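Side-chain contacts in glutaredoxin 2 (Salmonella enterica subsp. enterica serovar Typhimurium, PDB 3IR4), which binds glutathione and probably acts as a glutathione-dependent thiol-disulfide oxidoreductase with a glutathione S-transferase-like fold: residues 170-173 with 174-177; 90-93 with 94-97; 201-204 with 205-209; 122-125 with 126-130; 101-104 with 105-109. All blocks are in the same frame, centred on the assembly; numbering follows the deposited sequence. Where two conformers were deposited one is given.

Interaction 1 (170-173 with 174-177); sequences ELSE and DDIH. With SO4 (sulfate ion), chain F.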
# COMPACT_ATOMS: atom_id res chain seq x y z
N GLU A 170 -19.77 -2.11 -4.57
CA GLU A 170 -19.87 -1.69 -3.17
C GLU A 170 -18.48 -1.93 -2.59
O GLU A 170 -17.83 -2.90 -2.92
CB GLU A 170 -20.86 -2.53 -2.35
CG GLU A 170 -22.34 -2.39 -2.67
CD GLU A 170 -23.17 -3.36 -1.87
OE1 GLU A 170 -22.89 -3.54 -0.67
OE2 GLU A 170 -24.07 -3.96 -2.45
N LEU A 171 -18.04 -1.04 -1.70
CA LEU A 171 -16.71 -1.15 -1.10
C LEU A 171 -16.53 -2.50 -0.45
O LEU A 171 -17.41 -2.97 0.28
CB LEU A 171 -16.50 -0.06 -0.05
CG LEU A 171 -15.05 0.16 0.36
CD1 LEU A 171 -14.26 0.99 -0.68
CD2 LEU A 171 -15.00 0.79 1.76
N SER A 172 -15.38 -3.11 -0.69
CA SER A 172 -15.08 -4.44 -0.15
C SER A 172 -13.58 -4.54 0.17
O SER A 172 -12.78 -3.65 -0.15
CB SER A 172 -15.44 -5.54 -1.15
OG SER A 172 -14.52 -5.58 -2.23
N GLU A 173 -13.18 -5.67 0.75
CA GLU A 173 -11.78 -5.90 1.03
C GLU A 173 -10.97 -5.96 -0.27
O GLU A 173 -9.75 -5.76 -0.22
CB GLU A 173 -11.57 -7.15 1.87
CG GLU A 173 -12.05 -7.03 3.33
CD GLU A 173 -13.56 -7.19 3.52
OE1 GLU A 173 -14.29 -7.49 2.53
OE2 GLU A 173 -13.99 -7.05 4.68
N ASP A 174 -11.59 -6.22 -1.43
CA ASP A 174 -10.83 -6.13 -2.68
C ASP A 174 -10.28 -4.74 -2.91
O ASP A 174 -9.19 -4.59 -3.45
CB ASP A 174 -11.66 -6.58 -3.88
CG ASP A 174 -11.90 -8.09 -3.94
OD1 ASP A 174 -11.22 -8.85 -3.22
OD2 ASP A 174 -12.76 -8.49 -4.77
N ASP A 175 -11.00 -3.70 -2.50
CA ASP A 175 -10.50 -2.33 -2.60
C ASP A 175 -9.29 -2.12 -1.70
O ASP A 175 -8.33 -1.43 -2.05
CB ASP A 175 -11.59 -1.32 -2.24
CG ASP A 175 -12.73 -1.37 -3.21
OD1 ASP A 175 -12.51 -0.93 -4.35
OD2 ASP A 175 -13.82 -1.87 -2.86
N ILE A 176 -9.37 -2.70 -0.50
CA ILE A 176 -8.29 -2.61 0.47
C ILE A 176 -7.02 -3.24 -0.11
O ILE A 176 -5.92 -2.71 0.05
CB ILE A 176 -8.68 -3.26 1.80
CG1 ILE A 176 -9.94 -2.60 2.40
CG2 ILE A 176 -7.50 -3.23 2.75
CD1 ILE A 176 -9.79 -1.13 2.80
N HIS A 177 -7.14 -4.36 -0.80
CA HIS A 177 -5.97 -5.01 -1.39
C HIS A 177 -5.52 -4.37 -2.70
O HIS A 177 -4.32 -4.38 -3.01
CB HIS A 177 -6.21 -6.51 -1.57
CG HIS A 177 -6.36 -7.24 -0.30
ND1 HIS A 177 -5.37 -7.26 0.67
CD2 HIS A 177 -7.40 -7.95 0.20
CE1 HIS A 177 -5.80 -7.98 1.69
NE2 HIS A 177 -7.02 -8.41 1.43
S SO4 F . -8.31 -11.55 3.04
O1 SO4 F . -9.69 -12.03 3.29
O2 SO4 F . -8.06 -11.80 1.60
O3 SO4 F . -8.28 -10.13 3.36
O4 SO4 F . -7.40 -12.37 3.84
O HOH W 1 -15.48 -3.58 -4.04

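Interaction 2 (90-93 with 94-97); sequences EEWL and RKVN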
# COMPACT_ATOMS: atom_id res chain seq x y z
N GLU A 90 -8.90 -11.29 -6.74
CA GLU A 90 -7.94 -11.99 -5.91
C GLU A 90 -6.89 -12.66 -6.81
O GLU A 90 -5.70 -12.61 -6.54
CB GLU A 90 -8.64 -12.99 -5.00
CG GLU A 90 -7.73 -13.78 -4.09
CD GLU A 90 -8.50 -14.84 -3.30
OE1 GLU A 90 -9.16 -15.69 -3.93
OE2 GLU A 90 -8.42 -14.82 -2.05
N GLU A 91 -7.34 -13.27 -7.90
CA GLU A 91 -6.45 -13.97 -8.82
C GLU A 91 -5.52 -13.00 -9.55
O GLU A 91 -4.32 -13.24 -9.66
CB GLU A 91 -7.30 -14.76 -9.81
CG GLU A 91 -6.58 -15.40 -10.99
CD GLU A 91 -7.58 -16.10 -11.97
OE1 GLU A 91 -8.41 -15.43 -12.66
OE2 GLU A 91 -7.52 -17.33 -12.07
N TRP A 92 -6.07 -11.87 -9.98
CA TRP A 92 -5.29 -10.86 -10.69
C TRP A 92 -4.21 -10.32 -9.76
O TRP A 92 -3.06 -10.17 -10.16
CB TRP A 92 -6.23 -9.75 -11.17
CG TRP A 92 -5.57 -8.75 -12.06
CD1 TRP A 92 -5.48 -8.79 -13.42
CD2 TRP A 92 -4.90 -7.56 -11.66
NE1 TRP A 92 -4.79 -7.70 -13.89
CE2 TRP A 92 -4.41 -6.94 -12.81
CE3 TRP A 92 -4.67 -6.97 -10.42
CZ2 TRP A 92 -3.72 -5.73 -12.77
CZ3 TRP A 92 -3.96 -5.78 -10.38
CH2 TRP A 92 -3.49 -5.19 -11.54
N LEU A 93 -4.60 -9.99 -8.53
CA LEU A 93 -3.67 -9.48 -7.55
C LEU A 93 -2.57 -10.47 -7.25
O LEU A 93 -1.41 -10.07 -7.14
CB LEU A 93 -4.39 -9.10 -6.26
CG LEU A 93 -5.20 -7.81 -6.33
CD1 LEU A 93 -6.06 -7.69 -5.07
CD2 LEU A 93 -4.23 -6.62 -6.49
N ARG A 94 -2.92 -11.75 -7.11
CA ARG A 94 -1.92 -12.77 -6.82
C ARG A 94 -0.88 -12.79 -7.94
O ARG A 94 0.33 -12.76 -7.69
CB ARG A 94 -2.60 -14.13 -6.74
CG ARG A 94 -1.72 -15.26 -6.21
CD ARG A 94 -2.16 -16.61 -6.73
NE ARG A 94 -1.95 -16.62 -8.18
CZ ARG A 94 -0.76 -16.73 -8.79
NH1 ARG A 94 0.36 -16.88 -8.08
NH2 ARG A 94 -0.69 -16.68 -10.11
N LYS A 95 -1.34 -12.77 -9.18
CA LYS A 95 -0.46 -12.79 -10.35
C LYS A 95 0.45 -11.56 -10.38
O LYS A 95 1.67 -11.67 -10.47
CB LYS A 95 -1.29 -12.89 -11.64
CG LYS A 95 -0.48 -12.81 -12.92
CD LYS A 95 -1.29 -13.09 -14.18
CE LYS A 95 -2.34 -12.05 -14.41
NZ LYS A 95 -1.82 -10.65 -14.37
N VAL A 96 -0.14 -10.38 -10.26
CA VAL A 96 0.64 -9.15 -10.36
C VAL A 96 1.61 -8.98 -9.18
O VAL A 96 2.81 -8.65 -9.38
CB VAL A 96 -0.26 -7.92 -10.56
CG1 VAL A 96 0.55 -6.63 -10.52
CG2 VAL A 96 -1.03 -8.06 -11.89
N ASN A 97 1.13 -9.22 -7.95
CA ASN A 97 2.00 -9.14 -6.78
C ASN A 97 3.15 -10.12 -6.86
O ASN A 97 4.16 -9.94 -6.20
CB ASN A 97 1.23 -9.28 -5.47
CG ASN A 97 0.54 -7.99 -5.06
OD1 ASN A 97 1.15 -6.92 -5.02
ND2 ASN A 97 -0.72 -8.10 -4.66

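Interaction 3 (201-204 with 205-209); sequences RDNM and AKQTQ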
# COMPACT_ATOMS: atom_id res chain seq x y z
N ARG A 201 -7.93 4.75 -9.31
CA ARG A 201 -6.74 5.17 -8.60
C ARG A 201 -6.89 6.59 -8.08
O ARG A 201 -6.62 6.88 -6.92
CB ARG A 201 -5.58 5.10 -9.58
CG ARG A 201 -4.24 5.67 -9.12
CD ARG A 201 -3.35 5.97 -10.31
NE ARG A 201 -3.86 7.11 -11.05
CZ ARG A 201 -3.60 7.35 -12.33
NH1 ARG A 201 -2.82 6.54 -13.02
NH2 ARG A 201 -4.11 8.41 -12.93
N ASP A 202 -7.31 7.50 -8.95
CA ASP A 202 -7.41 8.90 -8.59
C ASP A 202 -8.48 9.15 -7.56
O ASP A 202 -8.27 9.88 -6.58
CB ASP A 202 -7.68 9.75 -9.83
CG ASP A 202 -6.49 9.84 -10.77
OD1 ASP A 202 -5.36 9.47 -10.39
OD2 ASP A 202 -6.71 10.26 -11.93
N ASN A 203 -9.64 8.54 -7.74
CA ASN A 203 -10.71 8.74 -6.80
C ASN A 203 -10.39 8.14 -5.44
O ASN A 203 -10.62 8.75 -4.40
CB ASN A 203 -12.02 8.16 -7.30
CG ASN A 203 -13.06 8.20 -6.22
OD1 ASN A 203 -13.56 9.27 -5.89
ND2 ASN A 203 -13.29 7.06 -5.56
N MSE A 204 -9.86 6.93 -5.44
CA MSE A 204 -9.56 6.28 -4.19
C MSE A 204 -8.46 7.03 -3.42
O MSE A 204 -8.54 7.10 -2.20
CB MSE A 204 -9.18 4.83 -4.39
CG MSE A 204 -10.32 3.98 -4.86
SE MSE A 204 -11.87 3.90 -3.74
CE MSE A 204 -11.04 3.47 -2.21
N ALA A 205 -7.47 7.60 -4.10
CA ALA A 205 -6.47 8.40 -3.40
C ALA A 205 -7.16 9.59 -2.70
O ALA A 205 -6.86 9.89 -1.54
CB ALA A 205 -5.42 8.86 -4.35
N LYS A 206 -8.08 10.26 -3.38
CA LYS A 206 -8.80 11.38 -2.80
C LYS A 206 -9.63 10.96 -1.60
O LYS A 206 -9.50 11.54 -0.53
CB LYS A 206 -9.67 12.05 -3.86
CG LYS A 206 -8.84 12.87 -4.86
CD LYS A 206 -9.66 13.53 -5.96
CE LYS A 206 -8.77 14.26 -6.97
NZ LYS A 206 -9.55 15.12 -7.91
N GLN A 207 -10.43 9.92 -1.77
CA GLN A 207 -11.35 9.51 -0.70
C GLN A 207 -10.64 8.91 0.50
O GLN A 207 -11.11 9.04 1.63
CB GLN A 207 -12.40 8.57 -1.24
CG GLN A 207 -13.37 9.20 -2.25
CD GLN A 207 -14.55 8.31 -2.52
OE1 GLN A 207 -14.40 7.16 -2.96
NE2 GLN A 207 -15.74 8.82 -2.23
N THR A 208 -9.50 8.23 0.26
CA THR A 208 -8.72 7.64 1.36
C THR A 208 -7.75 8.62 2.01
O THR A 208 -7.20 8.30 3.04
CB THR A 208 -7.91 6.41 0.92
OG1 THR A 208 -6.90 6.82 -0.02
CG2 THR A 208 -8.78 5.28 0.39
N GLN A 209 -7.56 9.82 1.44
CA GLN A 209 -6.58 10.78 2.00
C GLN A 209 -5.17 10.21 1.95
O GLN A 209 -4.38 10.40 2.88
CB GLN A 209 -6.92 11.22 3.43
CG GLN A 209 -8.23 11.96 3.58
CD GLN A 209 -8.21 13.39 3.08
OE1 GLN A 209 -7.24 13.86 2.49
NE2 GLN A 209 -9.29 14.10 3.31

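Interaction 4 (122-125 with 126-130); sequences RQYF and IRKKE. With GSH (glutathione), chain B.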
# COMPACT_ATOMS: atom_id res chain seq x y z
N ARG A 122 18.26 3.51 4.56
CA ARG A 122 18.16 3.19 3.16
C ARG A 122 19.04 1.97 2.83
O ARG A 122 18.61 1.07 2.13
CB ARG A 122 18.52 4.38 2.31
CG ARG A 122 18.20 4.20 0.86
CD ARG A 122 18.48 5.46 0.03
NE ARG A 122 17.72 6.63 0.46
CZ ARG A 122 16.48 6.90 0.08
NH1 ARG A 122 15.83 6.12 -0.77
NH2 ARG A 122 15.88 7.98 0.55
N GLN A 123 20.27 1.95 3.36
CA GLN A 123 21.16 0.82 3.12
C GLN A 123 20.57 -0.47 3.67
O GLN A 123 20.69 -1.56 3.06
CB GLN A 123 22.54 1.06 3.71
CG GLN A 123 23.49 -0.12 3.47
CD GLN A 123 24.81 0.09 4.15
OE1 GLN A 123 25.09 -0.52 5.17
NE2 GLN A 123 25.60 0.98 3.61
N TYR A 124 19.99 -0.39 4.87
CA TYR A 124 19.34 -1.54 5.52
C TYR A 124 18.30 -2.17 4.58
O TYR A 124 18.26 -3.39 4.39
CB TYR A 124 18.69 -1.10 6.82
CG TYR A 124 17.92 -2.16 7.53
CD1 TYR A 124 16.57 -2.35 7.26
CD2 TYR A 124 18.48 -2.93 8.52
CE1 TYR A 124 15.82 -3.30 7.92
CE2 TYR A 124 17.75 -3.91 9.16
CZ TYR A 124 16.41 -4.09 8.85
OH TYR A 124 15.59 -5.02 9.48
N PHE A 125 17.47 -1.33 3.99
CA PHE A 125 16.45 -1.79 3.05
C PHE A 125 17.04 -2.46 1.82
O PHE A 125 16.64 -3.56 1.44
CB PHE A 125 15.57 -0.60 2.65
CG PHE A 125 14.46 -0.95 1.69
CD1 PHE A 125 13.27 -1.51 2.15
CD2 PHE A 125 14.59 -0.72 0.32
CE1 PHE A 125 12.25 -1.79 1.30
CE2 PHE A 125 13.55 -1.03 -0.55
CZ PHE A 125 12.39 -1.57 -0.06
N ILE A 126 18.01 -1.80 1.21
CA ILE A 126 18.62 -2.32 0.01
C ILE A 126 19.22 -3.71 0.26
O ILE A 126 19.03 -4.65 -0.51
CB ILE A 126 19.71 -1.33 -0.49
CG1 ILE A 126 19.10 -0.01 -0.99
CG2 ILE A 126 20.57 -1.99 -1.59
CD1 ILE A 126 20.07 1.15 -1.10
N ARG A 127 20.00 -3.79 1.32
CA ARG A 127 20.70 -5.03 1.64
C ARG A 127 19.72 -6.15 1.85
O ARG A 127 19.92 -7.27 1.36
CB ARG A 127 21.62 -4.86 2.84
CG ARG A 127 22.77 -3.96 2.53
CD ARG A 127 23.95 -4.20 3.32
NE ARG A 127 25.10 -3.60 2.69
CZ ARG A 127 26.24 -3.40 3.33
NH1 ARG A 127 26.36 -3.78 4.60
NH2 ARG A 127 27.26 -2.82 2.70
N LYS A 128 18.67 -5.90 2.62
CA LYS A 128 17.70 -6.93 2.93
C LYS A 128 16.97 -7.42 1.69
O LYS A 128 16.82 -8.62 1.48
CB LYS A 128 16.69 -6.37 3.92
CG LYS A 128 15.59 -7.34 4.26
CD LYS A 128 14.52 -6.71 5.06
CE LYS A 128 14.98 -6.46 6.42
NZ LYS A 128 13.83 -5.87 7.13
N LYS A 129 16.52 -6.50 0.84
CA LYS A 129 15.77 -6.91 -0.33
C LYS A 129 16.67 -7.60 -1.34
O LYS A 129 16.29 -8.62 -1.93
CB LYS A 129 15.04 -5.73 -0.96
CG LYS A 129 14.02 -5.08 -0.03
CD LYS A 129 12.94 -6.05 0.47
CE LYS A 129 11.92 -5.39 1.32
NZ LYS A 129 10.97 -6.40 1.88
N GLU A 130 17.86 -7.09 -1.57
CA GLU A 130 18.75 -7.71 -2.55
C GLU A 130 19.22 -9.10 -2.15
O GLU A 130 19.49 -9.93 -3.01
CB GLU A 130 19.94 -6.79 -2.88
CG GLU A 130 19.54 -5.60 -3.74
CD GLU A 130 20.71 -4.95 -4.44
OE1 GLU A 130 21.72 -4.64 -3.75
OE2 GLU A 130 20.64 -4.72 -5.66
N1 GSH B . 0.79 -9.61 7.81
CA1 GSH B . 1.26 -8.23 8.01
C1 GSH B . 0.11 -7.27 7.86
O11 GSH B . -0.86 -7.64 7.14
O12 GSH B . 0.17 -6.17 8.44
CB1 GSH B . 2.36 -7.94 7.00
CG1 GSH B . 3.08 -6.64 7.32
CD1 GSH B . 4.41 -6.47 6.61
OE1 GSH B . 4.81 -7.39 5.71
N2 GSH B . 5.12 -5.39 6.84
CA2 GSH B . 6.49 -5.18 6.38
C2 GSH B . 7.43 -5.24 7.54
O2 GSH B . 7.05 -4.74 8.71
CB2 GSH B . 6.63 -3.84 5.64
SG2 GSH B . 5.69 -3.69 4.08
N3 GSH B . 8.63 -5.74 7.36
CA3 GSH B . 9.49 -6.08 8.46
C3 GSH B . 10.71 -5.25 8.40
O31 GSH B . 10.71 -4.23 7.64
O32 GSH B . 11.69 -5.58 9.11

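Interaction 5 (101-104 with 105-109); sequences NQLL and LPRFA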
# COMPACT_ATOMS: atom_id res chain seq x y z
N ASN A 101 7.26 -6.49 -7.60
CA ASN A 101 8.33 -5.98 -6.77
C ASN A 101 9.62 -5.77 -7.57
O ASN A 101 10.48 -5.02 -7.11
CB ASN A 101 8.57 -6.81 -5.54
CG ASN A 101 7.72 -6.38 -4.39
OD1 ASN A 101 7.12 -5.30 -4.44
ND2 ASN A 101 7.71 -7.16 -3.33
N GLN A 102 9.76 -6.40 -8.74
CA GLN A 102 10.92 -6.12 -9.58
C GLN A 102 10.88 -4.69 -10.09
O GLN A 102 11.92 -4.13 -10.40
CB GLN A 102 11.04 -7.12 -10.70
CG GLN A 102 11.35 -8.50 -10.20
CD GLN A 102 11.75 -9.47 -11.29
OE1 GLN A 102 11.45 -9.28 -12.47
NE2 GLN A 102 12.42 -10.53 -10.90
N LEU A 103 9.69 -4.10 -10.23
CA LEU A 103 9.54 -2.69 -10.52
C LEU A 103 9.63 -1.85 -9.23
O LEU A 103 10.25 -0.78 -9.21
CB LEU A 103 8.19 -2.42 -11.19
CG LEU A 103 8.04 -2.86 -12.64
CD1 LEU A 103 6.60 -2.74 -13.05
CD2 LEU A 103 8.97 -2.00 -13.56
N LEU A 104 8.95 -2.28 -8.19
CA LEU A 104 8.78 -1.42 -7.02
C LEU A 104 9.98 -1.29 -6.10
O LEU A 104 10.33 -0.19 -5.72
CB LEU A 104 7.53 -1.82 -6.20
CG LEU A 104 6.20 -1.73 -6.94
CD1 LEU A 104 5.07 -2.30 -6.05
CD2 LEU A 104 5.90 -0.32 -7.38
N LEU A 105 10.57 -2.40 -5.70
CA LEU A 105 11.62 -2.33 -4.68
C LEU A 105 12.81 -1.46 -5.08
O LEU A 105 13.27 -0.66 -4.27
CB LEU A 105 12.05 -3.74 -4.23
CG LEU A 105 10.95 -4.64 -3.64
CD1 LEU A 105 11.54 -5.98 -3.30
CD2 LEU A 105 10.25 -4.02 -2.44
N PRO A 106 13.30 -1.59 -6.33
CA PRO A 106 14.43 -0.75 -6.68
C PRO A 106 14.08 0.73 -6.67
O PRO A 106 14.95 1.56 -6.42
CB PRO A 106 14.79 -1.22 -8.10
CG PRO A 106 14.28 -2.59 -8.21
CD PRO A 106 13.01 -2.56 -7.41
N ARG A 107 12.83 1.05 -7.00
CA ARG A 107 12.37 2.42 -7.00
C ARG A 107 12.13 2.94 -5.59
O ARG A 107 12.50 4.08 -5.27
CB ARG A 107 11.16 2.57 -7.93
CG ARG A 107 11.55 2.43 -9.39
CD ARG A 107 10.35 2.38 -10.30
NE ARG A 107 10.69 2.36 -11.73
CZ ARG A 107 11.21 1.31 -12.36
NH1 ARG A 107 11.37 0.16 -11.73
NH2 ARG A 107 11.58 1.42 -13.63
N PHE A 108 11.54 2.12 -4.72
CA PHE A 108 11.41 2.51 -3.33
C PHE A 108 12.79 2.90 -2.76
O PHE A 108 12.93 3.92 -2.09
CB PHE A 108 10.87 1.35 -2.46
CG PHE A 108 9.43 0.95 -2.73
CD1 PHE A 108 8.46 1.80 -3.23
CD2 PHE A 108 9.02 -0.30 -2.34
CE1 PHE A 108 7.15 1.38 -3.39
CE2 PHE A 108 7.68 -0.71 -2.49
CZ PHE A 108 6.78 0.13 -3.02
N ALA A 109 13.79 2.08 -3.06
CA ALA A 109 15.14 2.27 -2.52
C ALA A 109 15.82 3.55 -2.99
O ALA A 109 16.78 3.98 -2.37
CB ALA A 109 15.98 1.09 -2.90
O HOH W 2 12.51 -2.36 -12.47

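Interaction 1 (170-173 with 174-177)
Ser172 and Asp175 grip each other at the start of helix 173-185 and form a capping box. Ser172 is the N-cap. Its OG accepts from Asp174 N at 3.1 Å, with a bent N-H...O angle of 137°. OG stands between the backbone N and the carbonyl carbon (chi1 73°), which brings it over the first turn. In return, Ser172 N donates to Asp175 OD2 at 2.9 Å (160°), and that oxygen accepts on its anti lone pair. Asp175 N closes the turn on Ser172 O. A water ties the group together: it donates to Asp175 OD2 and to Glu170 O, each at 2.7 Å, and accepts from Ser172 OG. The other carboxylate oxygen, Asp175 OD1, is taken by Tyr200 OH and Val167 N. Leu171 CD1 lies against Asp175 OD2 at 3.6 Å. Asp174 is buried: OD2 accepts from Asn168 ND2 and Asn86 N, and OD1 makes a salt bridge with Arg85. Glu173 OE2 meets His70. One turn on, His177 N donates to Glu173 O at 3.0 Å. His177 NE2 donates to sulfate O3 at 2.9 Å, in the ring plane, while ND1 pairs with Lys17. Arg85 also bonds this sulfate, which probably comes from the crystallisation liquor. The buried Asp175 carboxylate is thus bonded through both oxygens, and its negative charge is probably stabilised by the helix dipole.

Interaction 2 (90-93 with 94-97)
Val96 CG2 sits over one face of the Trp92 indole, one helical turn further along helix 87-97. The methyl is 3.6 Å from the centroid of the six-membered ring and only 10° off the ring normal, a CH-pi contact. Trp92 holds CG anti to its own N (chi1 -173°), which carries the indole forward along the helix to Val96. Lys95 comes to the five-membered ring instead. Its chain is bent at the last two torsions, and NZ ends 4.5 Å from that centroid and 27° off the normal. This is an off-centre cation-pi contact. Leu93 CD2 lies at the indole edge, in plane. Asp153 of helix 143-160 joins both polar ends: its OD1 makes a salt bridge with Lys95 NZ, and its O accepts from Trp92 NE1. Leu154, Leu157 and Leu181 also pack on the indole. Beneath the side chains the helix keeps its regular bonds, such as Val96 N to Trp92 O at 2.9 Å. The indole N-H is satisfied, and that bond with the packing on the ring probably limits its rotation. The lysine ammonium is met by both a carboxylate and an aromatic ring, which probably favours its charged form.

Interaction 3 (201-204 with 205-209)
Arg201 O accepts from Ala205 N at 3.0 Å, one of the regular bonds of helix 195-208. The Arg201 guanidinium turns back to its neighbour Asp202 in a salt bridge. NE and NH2 both reach OD1, at 2.9 Å and 3.0 Å, from the same face of the carboxylate. A further bond from NH2 to OD2 is weak. Trp193 adds a cation-pi contact to this arginine. Asp202 O receives Lys206 N, and the aliphatic start of the lysine chain passes close to that oxygen. Asn203 makes the side-chain bridge of the contact. Its CG is anti to the backbone N (chi1 172°), which sends the amide forward over the next turn. There ND2 donates to Gln207 OE1 at 2.8 Å. The donor stands well above the Gln207 carbonyl plane, and the two amide planes are 54° apart. ND2 also donates to Pro164 O. Met204, a selenomethionine, is buried. Its CE touches Thr208 CG2 at 3.9 Å, and the two side chains cross at about a right angle. Met204 O takes two donors from opposite faces of its plane, Thr208 N at 2.9 Å and Thr208 OG1 at 2.7 Å. The Thr208 hydroxyl is thus satisfied within the helix itself. Gln209 follows with positive phi, and its N donates to Lys206 O at 3.3 Å. This is a Schellman motif, a common C-terminal end of an alpha-helix.

Interaction 4 (122-125 with 126-130)
Phe125 and Lys129 form the tighter side of this pair of turns on helix 119-133, in the all-helical C-terminal part of a glutathione S-transferase-like fold. Lys129 CG lies over one face of the buried Phe125 ring, 4.0 Å from its centroid, in a CH-pi contact. The lysine chain bends at its second torsion (chi2 -57°), and CE also reaches Phe125 CE1, at 3.6 Å. His11 meets the Phe125 ring edge-to-face, and Phe108 and Leu105 of helix 101-108 pack on it too. Ile126 CD1 touches Arg122 CG more loosely, at 4.1 Å, while the Arg122 guanidinium turns to Ala109 O and Ser111 O. The exposed side carries Gln123 and Arg127. They run side by side, pointing the same way. Their amide and guanidinium planes are stacked 19° apart, with Gln123 OE1 over the guanidinium centre, 3.5 Å above its plane. The contact is through the face of the guanidinium. On the pocket side stand Tyr124 and Lys128, both residues of the glutathione site. Lys128 NZ donates to Tyr124 OH at 3.1 Å, so the phenol probably helps place the ammonium beside the ligand. Lys128 NZ is 2.9 Å from O32 of the glutathione glycine carboxylate.

Interaction 5 (101-104 with 105-109)
The Phe108 ring carries Leu104 on one face: the carbonyl O lies 3.3 Å above the ring plane, offset toward the rim, and CB is 4.1 Å from the centroid in a CH-pi contact. His11 also meets this ring, the two planes at about 50°. The other flat group, the Arg107 guanidinium, is used at its edge. There Leu103 O and a water both lie in its plane. NH1 donates to Leu103 O at 2.9 Å, in the carbonyl plane and on a lone pair. The arginine chain is extended from CG to NE (chi3 175°) and runs alongside Leu103, whose CD2 is 3.7 Å from NH1. The water accepts from NH1 and donates to Gln102 O, which faces the Pro106 ring. NE and NH2 are held by Ile218 O and Ser143 OG, so all three nitrogens of this buried group have partners. Leu105 CG packs on Asn101 CB at 3.7 Å. Pro106 has no N-H to give to Gln102 O, and the helix kinks there. Phe108 N still bonds Leu104 O, at 2.8 Å. The arrangement is that of a proline-kinked helix, with arginine and water serving the carbonyls beside the kink, in the helical domain of a GST-like fold.

In the fold
All five contacts lie in the helical C-terminal domain. Interactions 4 and 5 are neighbours, with centres 11 Å apart. Their helices join through packing, with Ile126 CG1 3.8 Å from Ala109 CB. Interaction 4 is the one of the five that holds residues of the glutathione pocket. In interaction 5 the Phe108 side chain is about 7 Å from the ligand, near the probable CxxC motif of Cys12 and Cys15. The His177 side chain of interaction 1 is also about 7 Å from glutathione, and its CB touches Leu93 CD1 of interaction 2 at 3.7 Å. Interaction 3 is near interaction 1, with centres 13 Å apart, but its centre is about 30 Å from that of interaction 4.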